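Local coordinates for histidine--tRNA ligase (Thermus thermophilus, PDB 1H4V), which catalyses the ATP-dependent attachment of L-histidine to tRNA(His), releasing AMP and diphosphate, as a homodimeric class II aminoacyl-tRNA synthetase, at residues 18-23 with 308-313; 39-44 with 86-91; 166-171 with 231-236; 392-397 with 407-412. All coordinates share one frame; numbering follows the deposited sequence.

Contact 1: 18-23 with 308-313. With SO4 (sulfate ion), chain B.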
loop_
_atom_site.group_PDB
_atom_site.type_symbol
_atom_site.label_atom_id
_atom_site.label_comp_id
_atom_site.label_asym_id
_atom_site.label_seq_id
_atom_site.Cartn_x
_atom_site.Cartn_y
_atom_site.Cartn_z
ATOM N N ARG A 18 4.515 -0.896 11.570
ATOM C CA ARG A 18 4.924 -2.288 11.600
ATOM C C ARG A 18 3.769 -3.196 12.012
ATOM O O ARG A 18 3.634 -4.306 11.499
ATOM C CB ARG A 18 6.143 -2.463 12.510
ATOM C CG ARG A 18 7.453 -1.989 11.857
ATOM C CD ARG A 18 8.613 -1.941 12.857
ATOM N NE ARG A 18 8.801 -3.227 13.527
ATOM C CZ ARG A 18 9.270 -3.361 14.763
ATOM N NH1 ARG A 18 9.594 -2.283 15.465
ATOM N NH2 ARG A 18 9.419 -4.566 15.296
ATOM N N MET A 19 2.924 -2.710 12.912
ATOM C CA MET A 19 1.778 -3.492 13.343
ATOM C C MET A 19 0.820 -3.679 12.156
ATOM O O MET A 19 0.331 -4.777 11.920
ATOM C CB MET A 19 1.060 -2.793 14.496
ATOM C CG MET A 19 0.034 -3.671 15.176
ATOM S SD MET A 19 0.729 -5.284 15.662
ATOM C CE MET A 19 1.545 -4.847 17.175
ATOM N N HIS A 20 0.569 -2.605 11.407
ATOM C CA HIS A 20 -0.309 -2.663 10.242
ATOM C C HIS A 20 0.242 -3.624 9.194
ATOM O O HIS A 20 -0.510 -4.382 8.568
ATOM C CB HIS A 20 -0.467 -1.280 9.590
ATOM C CG HIS A 20 -1.490 -0.408 10.248
ATOM N ND1 HIS A 20 -2.289 0.465 9.537
ATOM C CD2 HIS A 20 -1.854 -0.280 11.547
ATOM C CE1 HIS A 20 -3.103 1.087 10.370
ATOM N NE2 HIS A 20 -2.859 0.656 11.595
ATOM N N GLN A 21 1.555 -3.581 8.989
ATOM C CA GLN A 21 2.183 -4.448 7.999
ATOM C C GLN A 21 2.109 -5.914 8.408
ATOM O O GLN A 21 2.001 -6.786 7.551
ATOM C CB GLN A 21 3.637 -4.024 7.768
ATOM C CG GLN A 21 3.742 -2.571 7.294
ATOM C CD GLN A 21 5.159 -2.096 7.099
ATOM O OE1 GLN A 21 6.017 -2.316 7.950
ATOM N NE2 GLN A 21 5.412 -1.416 5.983
ATOM N N ARG A 22 2.157 -6.185 9.709
ATOM C CA ARG A 22 2.079 -7.553 10.190
ATOM C C ARG A 22 0.679 -8.084 9.935
ATOM O O ARG A 22 0.493 -9.201 9.445
ATOM C CB ARG A 22 2.379 -7.624 11.688
ATOM C CG ARG A 22 3.847 -7.662 12.029
ATOM C CD ARG A 22 4.055 -8.467 13.296
ATOM N NE ARG A 22 5.446 -8.486 13.728
ATOM C CZ ARG A 22 5.894 -9.225 14.739
ATOM N NH1 ARG A 22 5.052 -10.002 15.405
ATOM N NH2 ARG A 22 7.174 -9.174 15.091
ATOM N N ILE A 23 -0.302 -7.262 10.283
ATOM C CA ILE A 23 -1.694 -7.619 10.110
ATOM C C ILE A 23 -1.992 -7.953 8.659
ATOM O O ILE A 23 -2.594 -8.995 8.370
ATOM C CB ILE A 23 -2.600 -6.475 10.599
ATOM C CG1 ILE A 23 -2.372 -6.273 12.105
ATOM C CG2 ILE A 23 -4.056 -6.803 10.336
ATOM C CD1 ILE A 23 -3.092 -5.090 12.694
ATOM N N GLY A 308 -11.308 -4.116 9.790
ATOM C CA GLY A 308 -10.506 -2.909 9.881
ATOM C C GLY A 308 -9.161 -3.168 10.519
ATOM O O GLY A 308 -9.072 -3.711 11.621
ATOM N N VAL A 309 -8.109 -2.790 9.816
ATOM C CA VAL A 309 -6.757 -2.968 10.321
ATOM C C VAL A 309 -6.585 -2.255 11.664
ATOM O O VAL A 309 -6.025 -2.831 12.603
ATOM C CB VAL A 309 -5.732 -2.450 9.288
ATOM C CG1 VAL A 309 -4.319 -2.551 9.840
ATOM C CG2 VAL A 309 -5.864 -3.273 7.990
ATOM N N GLU A 310 -7.078 -1.020 11.768
ATOM C CA GLU A 310 -6.964 -0.272 13.017
ATOM C C GLU A 310 -7.757 -0.937 14.141
ATOM O O GLU A 310 -7.321 -0.936 15.286
ATOM C CB GLU A 310 -7.435 1.180 12.854
ATOM C CG GLU A 310 -6.534 2.068 12.004
ATOM C CD GLU A 310 -6.763 1.893 10.507
ATOM O OE1 GLU A 310 -7.693 1.139 10.120
ATOM O OE2 GLU A 310 -6.015 2.518 9.719
ATOM N N ARG A 311 -8.916 -1.505 13.818
ATOM C CA ARG A 311 -9.728 -2.183 14.827
ATOM C C ARG A 311 -8.923 -3.352 15.383
ATOM O O ARG A 311 -8.896 -3.589 16.590
ATOM C CB ARG A 311 -11.022 -2.735 14.218
ATOM C CG ARG A 311 -12.046 -1.699 13.801
ATOM C CD ARG A 311 -12.817 -1.154 14.993
ATOM N NE ARG A 311 -13.859 -0.214 14.578
ATOM C CZ ARG A 311 -14.917 -0.547 13.843
ATOM N NH1 ARG A 311 -15.081 -1.804 13.445
ATOM N NH2 ARG A 311 -15.800 0.381 13.493
ATOM N N VAL A 312 -8.284 -4.092 14.482
ATOM C CA VAL A 312 -7.486 -5.245 14.869
ATOM C C VAL A 312 -6.258 -4.849 15.675
ATOM O O VAL A 312 -5.970 -5.479 16.683
ATOM C CB VAL A 312 -7.068 -6.074 13.627
ATOM C CG1 VAL A 312 -6.098 -7.171 14.028
ATOM C CG2 VAL A 312 -8.317 -6.694 12.990
ATOM N N ALA A 313 -5.543 -3.806 15.246
ATOM C CA ALA A 313 -4.364 -3.356 15.989
ATOM C C ALA A 313 -4.774 -2.961 17.411
ATOM O O ALA A 313 -4.020 -3.173 18.362
ATOM C CB ALA A 313 -3.706 -2.175 15.287
HETATM S S SO4 B . 8.581 -6.616 12.111
HETATM O O1 SO4 B . 8.961 -6.833 13.521
HETATM O O2 SO4 B . 7.361 -7.384 11.805
HETATM O O3 SO4 B . 9.661 -7.056 11.214
HETATM O O4 SO4 B . 8.335 -5.177 11.894
#

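Contact 2: 39-44 with 86-91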
loop_
_atom_site.group_PDB
_atom_site.type_symbol
_atom_site.label_atom_id
_atom_site.label_comp_id
_atom_site.label_asym_id
_atom_site.label_seq_id
_atom_site.Cartn_x
_atom_site.Cartn_y
_atom_site.Cartn_z
ATOM N N LEU A 39 -5.743 -8.241 -5.384
ATOM C CA LEU A 39 -6.229 -7.228 -6.307
ATOM C C LEU A 39 -6.156 -5.838 -5.664
ATOM O O LEU A 39 -6.522 -5.664 -4.497
ATOM C CB LEU A 39 -7.671 -7.576 -6.691
ATOM C CG LEU A 39 -8.588 -6.700 -7.549
ATOM C CD1 LEU A 39 -8.884 -5.441 -6.798
ATOM C CD2 LEU A 39 -7.959 -6.403 -8.905
ATOM N N VAL A 40 -5.653 -4.858 -6.406
ATOM C CA VAL A 40 -5.592 -3.492 -5.891
ATOM C C VAL A 40 -6.426 -2.590 -6.811
ATOM O O VAL A 40 -6.098 -2.427 -7.986
ATOM C CB VAL A 40 -4.142 -2.927 -5.848
ATOM C CG1 VAL A 40 -4.177 -1.505 -5.290
ATOM C CG2 VAL A 40 -3.235 -3.809 -4.980
ATOM N N THR A 41 -7.511 -2.022 -6.289
ATOM C CA THR A 41 -8.343 -1.140 -7.098
ATOM C C THR A 41 -7.920 0.301 -6.874
ATOM O O THR A 41 -7.142 0.593 -5.962
ATOM C CB THR A 41 -9.835 -1.267 -6.741
ATOM O OG1 THR A 41 -10.052 -0.834 -5.391
ATOM C CG2 THR A 41 -10.284 -2.701 -6.883
ATOM N N PRO A 42 -8.420 1.225 -7.709
ATOM C CA PRO A 42 -8.051 2.634 -7.546
ATOM C C PRO A 42 -8.600 3.267 -6.271
ATOM O O PRO A 42 -9.566 2.786 -5.680
ATOM C CB PRO A 42 -8.624 3.284 -8.804
ATOM C CG PRO A 42 -8.513 2.190 -9.819
ATOM C CD PRO A 42 -9.033 1.006 -9.032
ATOM N N ILE A 43 -7.963 4.353 -5.850
ATOM C CA ILE A 43 -8.384 5.078 -4.663
ATOM C C ILE A 43 -9.767 5.715 -4.878
ATOM O O ILE A 43 -10.550 5.850 -3.945
ATOM C CB ILE A 43 -7.357 6.169 -4.316
ATOM C CG1 ILE A 43 -6.018 5.519 -3.926
ATOM C CG2 ILE A 43 -7.899 7.067 -3.234
ATOM C CD1 ILE A 43 -6.039 4.687 -2.642
ATOM N N PHE A 44 -10.063 6.119 -6.108
ATOM C CA PHE A 44 -11.366 6.708 -6.409
ATOM C C PHE A 44 -11.980 6.077 -7.647
ATOM O O PHE A 44 -11.278 5.501 -8.481
ATOM C CB PHE A 44 -11.271 8.236 -6.586
ATOM C CG PHE A 44 -10.313 8.688 -7.663
ATOM C CD1 PHE A 44 -10.560 8.416 -9.004
ATOM C CD2 PHE A 44 -9.177 9.418 -7.329
ATOM C CE1 PHE A 44 -9.686 8.866 -10.005
ATOM C CE2 PHE A 44 -8.295 9.873 -8.319
ATOM C CZ PHE A 44 -8.554 9.593 -9.664
ATOM N N MET A 86 -14.369 -4.391 -6.004
ATOM C CA MET A 86 -13.892 -5.707 -6.424
ATOM C C MET A 86 -14.843 -6.330 -7.426
ATOM O O MET A 86 -14.396 -6.910 -8.414
ATOM C CB MET A 86 -13.686 -6.607 -5.199
ATOM C CG MET A 86 -12.551 -6.070 -4.335
ATOM S SD MET A 86 -12.435 -6.707 -2.675
ATOM C CE MET A 86 -11.502 -8.230 -2.995
ATOM N N VAL A 87 -16.144 -6.198 -7.181
ATOM C CA VAL A 87 -17.152 -6.722 -8.108
ATOM C C VAL A 87 -17.011 -5.980 -9.440
ATOM O O VAL A 87 -17.106 -6.581 -10.509
ATOM C CB VAL A 87 -18.590 -6.500 -7.589
ATOM C CG1 VAL A 87 -19.596 -6.838 -8.690
ATOM C CG2 VAL A 87 -18.846 -7.356 -6.363
ATOM N N ARG A 88 -16.768 -4.671 -9.362
ATOM C CA ARG A 88 -16.597 -3.843 -10.548
ATOM C C ARG A 88 -15.369 -4.310 -11.327
ATOM O O ARG A 88 -15.333 -4.226 -12.555
ATOM C CB ARG A 88 -16.459 -2.370 -10.139
ATOM C CG ARG A 88 -16.513 -1.347 -11.283
ATOM C CD ARG A 88 -15.176 -1.248 -12.013
ATOM N NE ARG A 88 -14.095 -0.900 -11.095
ATOM C CZ ARG A 88 -12.824 -1.235 -11.277
ATOM N NH1 ARG A 88 -12.464 -1.925 -12.346
ATOM N NH2 ARG A 88 -11.917 -0.899 -10.377
ATOM N N ALA A 89 -14.366 -4.811 -10.614
ATOM C CA ALA A 89 -13.152 -5.302 -11.262
ATOM C C ALA A 89 -13.395 -6.676 -11.899
ATOM O O ALA A 89 -12.903 -6.953 -12.992
ATOM C CB ALA A 89 -12.002 -5.383 -10.246
ATOM N N TYR A 90 -14.150 -7.525 -11.208
ATOM C CA TYR A 90 -14.473 -8.864 -11.696
ATOM C C TYR A 90 -15.188 -8.723 -13.045
ATOM O O TYR A 90 -14.954 -9.491 -13.983
ATOM C CB TYR A 90 -15.388 -9.558 -10.681
ATOM C CG TYR A 90 -15.948 -10.903 -11.092
ATOM C CD1 TYR A 90 -15.333 -12.091 -10.688
ATOM C CD2 TYR A 90 -17.133 -10.992 -11.825
ATOM C CE1 TYR A 90 -15.893 -13.341 -10.996
ATOM C CE2 TYR A 90 -17.702 -12.232 -12.142
ATOM C CZ TYR A 90 -17.081 -13.402 -11.722
ATOM O OH TYR A 90 -17.653 -14.630 -12.006
ATOM N N LEU A 91 -16.053 -7.719 -13.121
ATOM C CA LEU A 91 -16.809 -7.418 -14.328
ATOM C C LEU A 91 -15.919 -6.856 -15.430
ATOM O O LEU A 91 -15.926 -7.353 -16.557
ATOM C CB LEU A 91 -17.907 -6.395 -14.010
ATOM C CG LEU A 91 -19.346 -6.858 -13.765
ATOM C CD1 LEU A 91 -19.412 -8.331 -13.397
ATOM C CD2 LEU A 91 -19.953 -5.987 -12.689
#

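Contact 3: 166-171 with 231-236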
loop_
_atom_site.group_PDB
_atom_site.type_symbol
_atom_site.label_atom_id
_atom_site.label_comp_id
_atom_site.label_asym_id
_atom_site.label_seq_id
_atom_site.Cartn_x
_atom_site.Cartn_y
_atom_site.Cartn_z
ATOM N N VAL A 166 -30.202 -13.341 6.221
ATOM C CA VAL A 166 -31.151 -12.294 5.876
ATOM C C VAL A 166 -32.131 -12.804 4.816
ATOM O O VAL A 166 -32.901 -12.031 4.246
ATOM C CB VAL A 166 -30.434 -11.023 5.372
ATOM C CG1 VAL A 166 -29.580 -10.440 6.495
ATOM C CG2 VAL A 166 -29.582 -11.342 4.165
ATOM N N GLY A 167 -32.076 -14.113 4.562
ATOM C CA GLY A 167 -32.959 -14.769 3.609
ATOM C C GLY A 167 -32.912 -14.353 2.151
ATOM O O GLY A 167 -32.045 -13.591 1.732
ATOM N N ASP A 168 -33.852 -14.872 1.365
ATOM C CA ASP A 168 -33.936 -14.537 -0.050
ATOM C C ASP A 168 -34.839 -13.313 -0.203
ATOM O O ASP A 168 -35.650 -13.028 0.673
ATOM C CB ASP A 168 -34.495 -15.720 -0.844
ATOM C CG ASP A 168 -33.599 -16.949 -0.763
ATOM O OD1 ASP A 168 -32.360 -16.782 -0.747
ATOM O OD2 ASP A 168 -34.129 -18.084 -0.728
ATOM N N PRO A 169 -34.708 -12.573 -1.316
ATOM C CA PRO A 169 -35.529 -11.378 -1.543
ATOM C C PRO A 169 -37.041 -11.533 -1.345
ATOM O O PRO A 169 -37.717 -10.569 -0.973
ATOM C CB PRO A 169 -35.148 -10.955 -2.968
ATOM C CG PRO A 169 -34.652 -12.216 -3.591
ATOM C CD PRO A 169 -33.858 -12.847 -2.484
ATOM N N GLU A 170 -37.571 -12.731 -1.584
ATOM C CA GLU A 170 -39.002 -12.959 -1.396
ATOM C C GLU A 170 -39.264 -13.009 0.113
ATOM O O GLU A 170 -40.343 -12.652 0.587
ATOM C CB GLU A 170 -39.441 -14.280 -2.038
ATOM C CG GLU A 170 -38.702 -14.646 -3.321
ATOM C CD GLU A 170 -37.440 -15.480 -3.070
ATOM O OE1 GLU A 170 -37.562 -16.609 -2.533
ATOM O OE2 GLU A 170 -36.332 -15.011 -3.415
ATOM N N ASP A 171 -38.261 -13.468 0.862
ATOM C CA ASP A 171 -38.366 -13.551 2.312
ATOM C C ASP A 171 -38.239 -12.145 2.886
ATOM O O ASP A 171 -38.893 -11.797 3.864
ATOM C CB ASP A 171 -37.252 -14.425 2.896
ATOM C CG ASP A 171 -37.253 -15.838 2.338
ATOM O OD1 ASP A 171 -38.339 -16.353 1.997
ATOM O OD2 ASP A 171 -36.164 -16.443 2.257
ATOM N N GLU A 231 -37.882 -21.412 2.643
ATOM C CA GLU A 231 -37.436 -22.798 2.565
ATOM C C GLU A 231 -35.963 -22.941 2.177
ATOM O O GLU A 231 -35.173 -23.516 2.923
ATOM C CB GLU A 231 -38.308 -23.563 1.565
ATOM C CG GLU A 231 -38.006 -25.053 1.468
ATOM C CD GLU A 231 -38.324 -25.797 2.750
ATOM O OE1 GLU A 231 -37.825 -25.379 3.817
ATOM O OE2 GLU A 231 -39.070 -26.803 2.693
ATOM N N GLU A 232 -35.608 -22.417 1.006
ATOM C CA GLU A 232 -34.241 -22.493 0.497
ATOM C C GLU A 232 -33.236 -21.809 1.415
ATOM O O GLU A 232 -32.128 -22.314 1.627
ATOM C CB GLU A 232 -34.164 -21.868 -0.900
ATOM C CG GLU A 232 -35.202 -22.412 -1.870
ATOM C CD GLU A 232 -34.886 -22.092 -3.323
ATOM O OE1 GLU A 232 -34.667 -20.903 -3.642
ATOM O OE2 GLU A 232 -34.862 -23.033 -4.150
ATOM N N ALA A 233 -33.639 -20.666 1.965
ATOM C CA ALA A 233 -32.790 -19.883 2.851
ATOM C C ALA A 233 -32.457 -20.602 4.143
ATOM O O ALA A 233 -31.355 -20.462 4.668
ATOM C CB ALA A 233 -33.456 -18.546 3.161
ATOM N N ARG A 234 -33.408 -21.371 4.657
ATOM C CA ARG A 234 -33.205 -22.093 5.909
ATOM C C ARG A 234 -32.280 -23.292 5.697
ATOM O O ARG A 234 -31.497 -23.651 6.577
ATOM C CB ARG A 234 -34.562 -22.548 6.466
ATOM N N ALA A 235 -32.365 -23.891 4.516
ATOM C CA ALA A 235 -31.551 -25.049 4.179
ATOM C C ALA A 235 -30.111 -24.629 3.940
ATOM O O ALA A 235 -29.178 -25.364 4.282
ATOM C CB ALA A 235 -32.111 -25.741 2.932
ATOM N N HIS A 236 -29.939 -23.451 3.341
ATOM C CA HIS A 236 -28.610 -22.922 3.046
ATOM C C HIS A 236 -27.890 -22.587 4.354
ATOM O O HIS A 236 -26.713 -22.902 4.532
ATOM C CB HIS A 236 -28.734 -21.678 2.163
ATOM C CG HIS A 236 -27.434 -21.211 1.583
ATOM N ND1 HIS A 236 -26.545 -20.418 2.280
ATOM C CD2 HIS A 236 -26.868 -21.434 0.373
ATOM C CE1 HIS A 236 -25.490 -20.173 1.523
ATOM N NE2 HIS A 236 -25.661 -20.778 0.360
HETATM O O HOH W 1 -35.855 -18.928 1.118
#

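Contact 4: 392-397 with 407-412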
loop_
_atom_site.group_PDB
_atom_site.type_symbol
_atom_site.label_atom_id
_atom_site.label_comp_id
_atom_site.label_asym_id
_atom_site.label_seq_id
_atom_site.Cartn_x
_atom_site.Cartn_y
_atom_site.Cartn_z
ATOM N N GLY A 392 44.517 2.552 4.792
ATOM C CA GLY A 392 43.470 1.970 3.966
ATOM C C GLY A 392 42.859 0.785 4.697
ATOM O O GLY A 392 42.610 -0.269 4.112
ATOM N N GLU A 393 42.621 0.968 5.991
ATOM C CA GLU A 393 42.058 -0.072 6.838
ATOM C C GLU A 393 40.869 0.448 7.632
ATOM O O GLU A 393 40.452 1.596 7.473
ATOM C CB GLU A 393 43.127 -0.586 7.808
ATOM C CG GLU A 393 44.324 -1.204 7.120
ATOM C CD GLU A 393 45.452 -1.546 8.078
ATOM O OE1 GLU A 393 46.457 -2.126 7.618
ATOM O OE2 GLU A 393 45.340 -1.235 9.284
ATOM N N VAL A 394 40.339 -0.410 8.500
ATOM C CA VAL A 394 39.194 -0.077 9.339
ATOM C C VAL A 394 39.294 -0.855 10.639
ATOM O O VAL A 394 39.899 -1.931 10.689
ATOM C CB VAL A 394 37.865 -0.478 8.663
ATOM C CG1 VAL A 394 36.693 0.126 9.411
ATOM C CG2 VAL A 394 37.869 -0.036 7.215
ATOM N N THR A 395 38.697 -0.310 11.690
ATOM C CA THR A 395 38.693 -0.972 12.979
ATOM C C THR A 395 37.253 -1.352 13.227
ATOM O O THR A 395 36.359 -0.515 13.124
ATOM C CB THR A 395 39.186 -0.035 14.102
ATOM O OG1 THR A 395 40.585 0.213 13.925
ATOM C CG2 THR A 395 38.961 -0.656 15.472
ATOM N N LEU A 396 37.024 -2.624 13.526
ATOM C CA LEU A 396 35.677 -3.102 13.790
ATOM C C LEU A 396 35.579 -3.631 15.213
ATOM O O LEU A 396 36.546 -4.149 15.766
ATOM C CB LEU A 396 35.293 -4.207 12.796
ATOM C CG LEU A 396 35.176 -3.822 11.312
ATOM C CD1 LEU A 396 34.818 -5.059 10.486
ATOM C CD2 LEU A 396 34.127 -2.727 11.136
ATOM N N LYS A 397 34.404 -3.485 15.807
ATOM C CA LYS A 397 34.193 -3.961 17.155
ATOM C C LYS A 397 32.823 -4.599 17.262
ATOM O O LYS A 397 31.807 -3.916 17.142
ATOM C CB LYS A 397 34.298 -2.807 18.153
ATOM C CG LYS A 397 34.185 -3.248 19.604
ATOM C CD LYS A 397 34.185 -2.055 20.548
ATOM C CE LYS A 397 34.401 -2.493 21.985
ATOM N NZ LYS A 397 35.716 -3.189 22.121
ATOM N N LEU A 407 41.132 -4.499 10.114
ATOM C CA LEU A 407 41.238 -5.144 8.815
ATOM C C LEU A 407 41.239 -4.137 7.672
ATOM O O LEU A 407 40.866 -2.976 7.857
ATOM C CB LEU A 407 40.094 -6.156 8.640
ATOM C CG LEU A 407 38.647 -5.674 8.775
ATOM C CD1 LEU A 407 37.705 -6.860 8.657
ATOM C CD2 LEU A 407 38.437 -5.005 10.116
ATOM N N SER A 408 41.684 -4.581 6.501
ATOM C CA SER A 408 41.721 -3.721 5.319
ATOM C C SER A 408 40.306 -3.562 4.757
ATOM O O SER A 408 39.433 -4.393 5.007
ATOM C CB SER A 408 42.634 -4.325 4.251
ATOM O OG SER A 408 42.162 -5.599 3.842
ATOM N N ARG A 409 40.082 -2.499 3.993
ATOM C CA ARG A 409 38.764 -2.255 3.423
ATOM C C ARG A 409 38.259 -3.363 2.506
ATOM O O ARG A 409 37.064 -3.620 2.457
ATOM C CB ARG A 409 38.742 -0.925 2.674
ATOM C CG ARG A 409 38.770 0.277 3.581
ATOM C CD ARG A 409 38.095 1.453 2.910
ATOM N NE ARG A 409 38.066 2.636 3.765
ATOM C CZ ARG A 409 37.344 3.721 3.509
ATOM N NH1 ARG A 409 36.582 3.777 2.422
ATOM N NH2 ARG A 409 37.392 4.757 4.337
ATOM N N GLU A 410 39.161 -4.020 1.789
ATOM C CA GLU A 410 38.758 -5.089 0.884
ATOM C C GLU A 410 38.204 -6.296 1.636
ATOM O O GLU A 410 37.412 -7.063 1.088
ATOM C CB GLU A 410 39.942 -5.551 0.029
ATOM C CG GLU A 410 40.593 -4.478 -0.831
ATOM C CD GLU A 410 41.333 -3.429 -0.012
ATOM O OE1 GLU A 410 42.107 -3.815 0.895
ATOM O OE2 GLU A 410 41.148 -2.220 -0.281
ATOM N N GLU A 411 38.613 -6.454 2.893
ATOM C CA GLU A 411 38.198 -7.595 3.712
ATOM C C GLU A 411 36.952 -7.370 4.552
ATOM O O GLU A 411 36.386 -8.323 5.081
ATOM C CB GLU A 411 39.337 -8.013 4.657
ATOM C CG GLU A 411 40.654 -8.335 3.976
ATOM C CD GLU A 411 41.780 -8.592 4.972
ATOM O OE1 GLU A 411 42.045 -7.713 5.826
ATOM O OE2 GLU A 411 42.404 -9.673 4.895
ATOM N N VAL A 412 36.526 -6.120 4.693
ATOM C CA VAL A 412 35.360 -5.827 5.509
ATOM C C VAL A 412 34.064 -6.526 5.089
ATOM O O VAL A 412 33.378 -7.123 5.924
ATOM C CB VAL A 412 35.123 -4.311 5.595
ATOM C CG1 VAL A 412 33.844 -4.017 6.365
ATOM C CG2 VAL A 412 36.298 -3.664 6.293
#

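Contact 1: 18-23 with 308-313
The imidazole of His20 carries Val309 on one face: CG1 of the valine lies over the middle of the ring, 3.6 Å from the ring centroid in a CH-pi contact almost along the normal. CG1 is anti to the backbone N of Val309, which directs it at the ring. At the ring edge, near its plane, Glu310 OE2 approaches His20 CE1 at 3.3 Å, with the carboxylate turned 83° from the imidazole. This oxygen also hydrogen-bonds with His125 ND1; toward His20 it makes only this close approach to CE1. Two further flat groups lie on another side of helix 14-33, where the guanidinium edges of Arg18 and Arg22 face one sulfate ion, probably from the crystallisation liquor. Arg18 donates from NE to O4 of the sulfate at 2.6 Å and from NH2 to O1 at 2.9 Å, while Arg22 NE reaches O2 at 2.9 Å. The helices themselves belong to class II signature elements: 14-33 is the long helix of motif 1, and 309-318 is the helix that follows strand 302-308 in motif 3. Their short segments cross at 107°, so contact is made by a few residues where they meet. There Ile23 lays CD1 against the first turn of helix 309-318, 3.7 Å from Val309 O and 3.9 Å from Val312 CG1. Beside it Met19 CG rests on Ala313 CB at 4.0 Å. Gln21, turned away from helix 309-318, hydrogen-bonds through NE2 to Glu38 of the second subunit.

Contact 2: 39-44 with 86-91
Arg88 meets Pro42 and Thr41 through a single terminal nitrogen, and its folded conformation explains how. CG is anti to the backbone N (chi1 -170°), but the chain then bends at chi2 and chi3, which place CD and NE off the extended path; the guanidinium at its end lies by the 39-44 loop. NH2 comes within 3.7 Å of Pro42 CD, the two side chains crossing obliquely, and within 4.2 Å of Thr41 CB. Both carbons lie obliquely to the guanidinium plane. Thr41 holds OG1 between its backbone N and carbonyl carbon (chi1 64°), where the hydroxyl makes a weak hydrogen bond with Arg79 NH2.

Leu39 provides the apolar half of the contact with its two methyl branches parted: CD1 is 4.5 Å from Met86 CG and CD2 is 4.4 Å from Ala89 CB, so the branches reach residues on successive turns of helix 83-92. Met86 packs on Asn128 and Glu130, and Leu39 on Met106, which sets both against the large catalytic sheet. The loop carries the proline of class II motif 1, next to the dimer interface, and Asp11 of the second subunit packs on Thr41, Pro42 and Ala89.

The polar N-H groups of Arg88 turn to acids: NE forms a salt bridge with Glu45, and NH1 with Glu92 and with Asp11 of the second subunit; NH2 too is hydrogen-bonded, just beyond the segments. Between 39-44 and 86-91 the attraction is therefore van der Waals packing, while three carboxylates, one from the second subunit, surround the buried guanidinium and would probably more than offset its charge.

Contact 3: 166-171 with 231-236
Asp168, Asp171 and Ala233 are joined by one water, which supplies the main polar link between the segments. It donates to Asp168 OD2 at 2.7 Å and to Asp171 OD2 at 2.8 Å, and accepts the backbone N-H of Ala233 at 2.9 Å; both of its protons and a lone pair are thus accounted for. Within 166-171, Asp168 N donates to Asp171 OD2 at 2.9 Å, in a fairly straight bond that arrives on the anti side of the carboxylate and 35° out of its plane. Gly230 N adds a weak bond to the same oxygen, which therefore has three donors around it.

Charged groups also come close. Asp168 OD2 lies 4.1 Å from Glu232 OE1, with the carboxylate planes 81° apart. This repulsion is probably eased by Arg266, whose NE forms a salt bridge with Asp168 OD1 and whose NH2 makes a long, weak ion pair with Glu232.

Van der Waals contact centres on the methyl of Ala233. Its CB sits 3.8 Å from Gly167 CA and 3.5 Å from Asp171 OD2.

Two helix starts meet here. Asp168 is the N-cap of helix 169-183, followed by Pro169 in the first turn, and the bond from its N to Asp171 is the backbone half of a capping box; its own side chain makes no capping bond. The first turn of helix 231-246 faces it, where the chain, having left the catalytic region at 171, re-enters it at 229 after the inserted domain.

Contact 4: 392-397 with 407-412
Val394 and Leu407 pair through two backbone hydrogen bonds, Val394 N to Leu407 O at 2.7 Å and Leu407 N to Val394 O at 2.9 Å. They form a hydrogen-bonded pair of the antiparallel hairpin 393-398/404-408, at one margin of the mixed sheet in the anticodon-binding domain. Next to it, Glu393 and Ser408 make a non-hydrogen-bonded pair whose side chains diverge. Beyond that, Arg409 N gives Gly392 O only a weak bond, 3.4 Å long. Gly392, with positive phi, is the C-prime residue of the Schellman motif that ends helix 386-391, so the strand starts directly from a helix terminus. Glu393 turns its carboxylate to Arg406, with which OE2 forms a salt bridge. On the other strand, Ser408 N donates to the anti lone pair of Glu411 OE1 at 3.2 Å, tying together the turn in which the chain leaves the sheet for helix 412-419.

The packing lies on the face shared by Val394, Leu396 and Leu407. The Val394 side chain crosses those of Arg409 and Val412 at about a right angle, its CG2 3.8 Å from Arg409 CG and 4.1 Å from Val412 CG2. Helix 338-351 covers this region through Leu347 and Leu351, while Tyr415 reaches Leu396 and Leu407. The two leucines also cross nearly perpendicularly, with Leu396 CD1 3.6 Å from Leu407 CD2. Leu407 holds CG between its backbone N and carbonyl carbon (chi1 57°), and its CD2 methyl comes within 3.5 Å of Val394 O.

Contacts 1, 2 and 3 all belong to the catalytic part of the chain, with 2 and 3 nested inside the loop that contact 1 closes; contact 4 lies in the anticodon-binding domain, its centre about 75 Å from that of contact 3. No two of the four share a helix or strand. Contact 1, about 7 Å from the chain's centre, and contact 2 are buried and have residues bonded to the second subunit. Contact 3 is more peripheral, yet mostly buried. Contacts 1, 2 and 3 all lack a direct hydrogen bond between their segments, contact 3 relying on a bridging water; the partly buried hairpin of contact 4 alone uses direct backbone pairing.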